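Local coordinates for protein glycine cleavage system transcriptional repressor, putative (Vibrio cholerae, PDB 1U8S) that probably acts as a transcriptional repressor of the glycine cleavage system, built from two ACT domains and paired with a second copy of itself, at residues Gly13-Arg16 and Pro17-Asn21. Residues are numbered along the deposited sequence; the frame is centred on the assembly and turned at random.
Sequences GTDR and PGICN
Arg16 and Ile19 lie across each other at about a right angle where the first strand of the N-terminal ACT domain, 5-14, turns into helix 19-28, an example of a strand-to-helix connection in which a backbone bond closes the turn and a side chain folds over it. The backbone makes a type I turn from Arg16 to Ile19: Ile19 N donates to Arg16 O over 3.2 Å in a nearly straight bond (173°), although the donor stands well above the carbonyl plane. Gly18 takes the N-cap position, and its own carbonyl accepts the N-H of Asn21, starting the helix. Arg16 CG is wedged between backbone N and carbonyl carbon (chi1 35°), and a bend at chi3 brings the guanidinium back over the turn. Ile19 N stands 3.2 Å above one face of that group, toward its rim. Ile19 CD1 lies in plane at the guanidinium edge, tight against Arg16 NH1 at a doubtful 3.0 Å, while the aliphatic CG of Arg16 rests 3.9 Å from Ile19 CB. On the other branch, Ile19 CG2 approaches Asp15 OD1 more loosely, at 4.1 Å. Ile19 also packs on Phe46, His73 and Leu75 of the same domain. Arg16 NH1 and Ile19 N are both donors and cannot bond each other; the guanidinium's charge is instead answered by a salt bridge from NH2 to Glu22, which probably helps hold the arginine folded over the helix start.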
ATOM      1  N   GLY B  13     -12.636  -4.972   0.371  1.00 47.98           N
ATOM      2  CA  GLY B  13     -14.029  -4.961   0.763  1.00 49.25           C
ATOM      3  C   GLY B  13     -14.636  -3.590   0.579  1.00 50.50           C
ATOM      4  O   GLY B  13     -13.934  -2.571   0.557  1.00 51.00           O
ATOM      5  N   THR B  14     -15.951  -3.563   0.429  1.00 50.55           N
ATOM      6  CA  THR B  14     -16.641  -2.304   0.262  1.00 50.26           C
ATOM      7  C   THR B  14     -16.324  -1.478   1.496  1.00 50.28           C
ATOM      8  O   THR B  14     -16.640  -1.870   2.624  1.00 47.13           O
ATOM      9  CB  THR B  14     -18.160  -2.504   0.158  1.00 51.14           C
ATOM     10  OG1 THR B  14     -18.448  -3.456  -0.873  1.00 51.06           O
ATOM     11  CG2 THR B  14     -18.834  -1.188  -0.182  1.00 50.38           C
ATOM     12  N   ASP B  15     -15.680  -0.340   1.269  1.00 50.76           N
ATOM     13  CA  ASP B  15     -15.306   0.551   2.348  1.00 54.40           C
ATOM     14  C   ASP B  15     -16.504   1.047   3.148  1.00 55.74           C
ATOM     15  O   ASP B  15     -17.446   1.621   2.608  1.00 55.87           O
ATOM     16  CB  ASP B  15     -14.519   1.740   1.794  1.00 56.14           C
ATOM     17  CG  ASP B  15     -14.061   2.697   2.881  1.00 57.25           C
ATOM     18  OD1 ASP B  15     -13.446   2.218   3.858  1.00 55.22           O
ATOM     19  OD2 ASP B  15     -14.310   3.924   2.750  1.00 58.57           O
ATOM     20  N   ARG B  16     -16.447   0.806   4.449  1.00 58.34           N
ATOM     21  CA  ARG B  16     -17.481   1.209   5.386  1.00 61.18           C
ATOM     22  C   ARG B  16     -16.764   1.659   6.659  1.00 62.38           C
ATOM     23  O   ARG B  16     -15.662   1.193   6.962  1.00 62.56           O
ATOM     24  CB  ARG B  16     -18.415   0.031   5.684  1.00 62.50           C
ATOM     25  CG  ARG B  16     -17.720  -1.328   5.717  1.00 67.01           C
ATOM     26  CD  ARG B  16     -18.624  -2.430   6.275  1.00 69.55           C
ATOM     27  NE  ARG B  16     -18.732  -2.345   7.732  1.00 73.26           N
ATOM     28  CZ  ARG B  16     -17.875  -2.896   8.591  1.00 73.47           C
ATOM     29  NH1 ARG B  16     -16.835  -3.595   8.152  1.00 71.90           N
ATOM     30  NH2 ARG B  16     -18.045  -2.725   9.896  1.00 75.03           N
ATOM     31  N   PRO B  17     -17.386   2.563   7.426  1.00 62.91           N
ATOM     32  CA  PRO B  17     -16.856   3.117   8.674  1.00 61.78           C
ATOM     33  C   PRO B  17     -15.885   2.294   9.527  1.00 60.81           C
ATOM     34  O   PRO B  17     -14.806   2.786   9.869  1.00 60.52           O
ATOM     35  CB  PRO B  17     -18.122   3.500   9.421  1.00 62.47           C
ATOM     36  CG  PRO B  17     -18.953   4.072   8.303  1.00 62.41           C
ATOM     37  CD  PRO B  17     -18.762   3.045   7.191  1.00 63.05           C
ATOM     38  N   GLY B  18     -16.237   1.059   9.870  1.00 59.75           N
ATOM     39  CA  GLY B  18     -15.339   0.282  10.716  1.00 59.75           C
ATOM     40  C   GLY B  18     -14.675  -0.972  10.170  1.00 59.72           C
ATOM     41  O   GLY B  18     -14.171  -1.794  10.939  1.00 58.54           O
ATOM     42  N   ILE B  19     -14.646  -1.127   8.852  1.00 59.89           N
ATOM     43  CA  ILE B  19     -14.039  -2.313   8.266  1.00 60.27           C
ATOM     44  C   ILE B  19     -12.591  -2.497   8.726  1.00 59.74           C
ATOM     45  O   ILE B  19     -12.196  -3.597   9.117  1.00 60.50           O
ATOM     46  CB  ILE B  19     -14.104  -2.264   6.719  1.00 61.42           C
ATOM     47  CG1 ILE B  19     -13.698  -3.618   6.140  1.00 63.02           C
ATOM     48  CG2 ILE B  19     -13.212  -1.160   6.184  1.00 63.04           C
ATOM     49  CD1 ILE B  19     -14.770  -4.683   6.269  1.00 63.18           C
ATOM     50  N   CYS B  20     -11.810  -1.418   8.708  1.00 58.74           N
ATOM     51  CA  CYS B  20     -10.408  -1.472   9.120  1.00 57.80           C
ATOM     52  C   CYS B  20     -10.233  -1.677  10.630  1.00 57.93           C
ATOM     53  O   CYS B  20      -9.173  -2.095  11.084  1.00 57.50           O
ATOM     54  CB  CYS B  20      -9.684  -0.196   8.677  1.00 58.86           C
ATOM     55  SG  CYS B  20      -7.879  -0.247   8.845  1.00 57.46           S
ATOM     56  N   ASN B  21     -11.266  -1.374  11.410  1.00 58.91           N
ATOM     57  CA  ASN B  21     -11.200  -1.568  12.855  1.00 59.56           C
ATOM     58  C   ASN B  21     -11.147  -3.057  13.152  1.00 59.28           C
ATOM     59  O   ASN B  21     -10.223  -3.545  13.796  1.00 60.25           O
ATOM     60  CB  ASN B  21     -12.436  -0.980  13.543  1.00 61.10           C
ATOM     61  CG  ASN B  21     -12.240   0.461  13.970  1.00 62.75           C
ATOM     62  OD1 ASN B  21     -13.182   1.258  13.952  1.00 64.86           O
ATOM     63  ND2 ASN B  21     -11.021   0.800  14.380  1.00 62.59           N
TER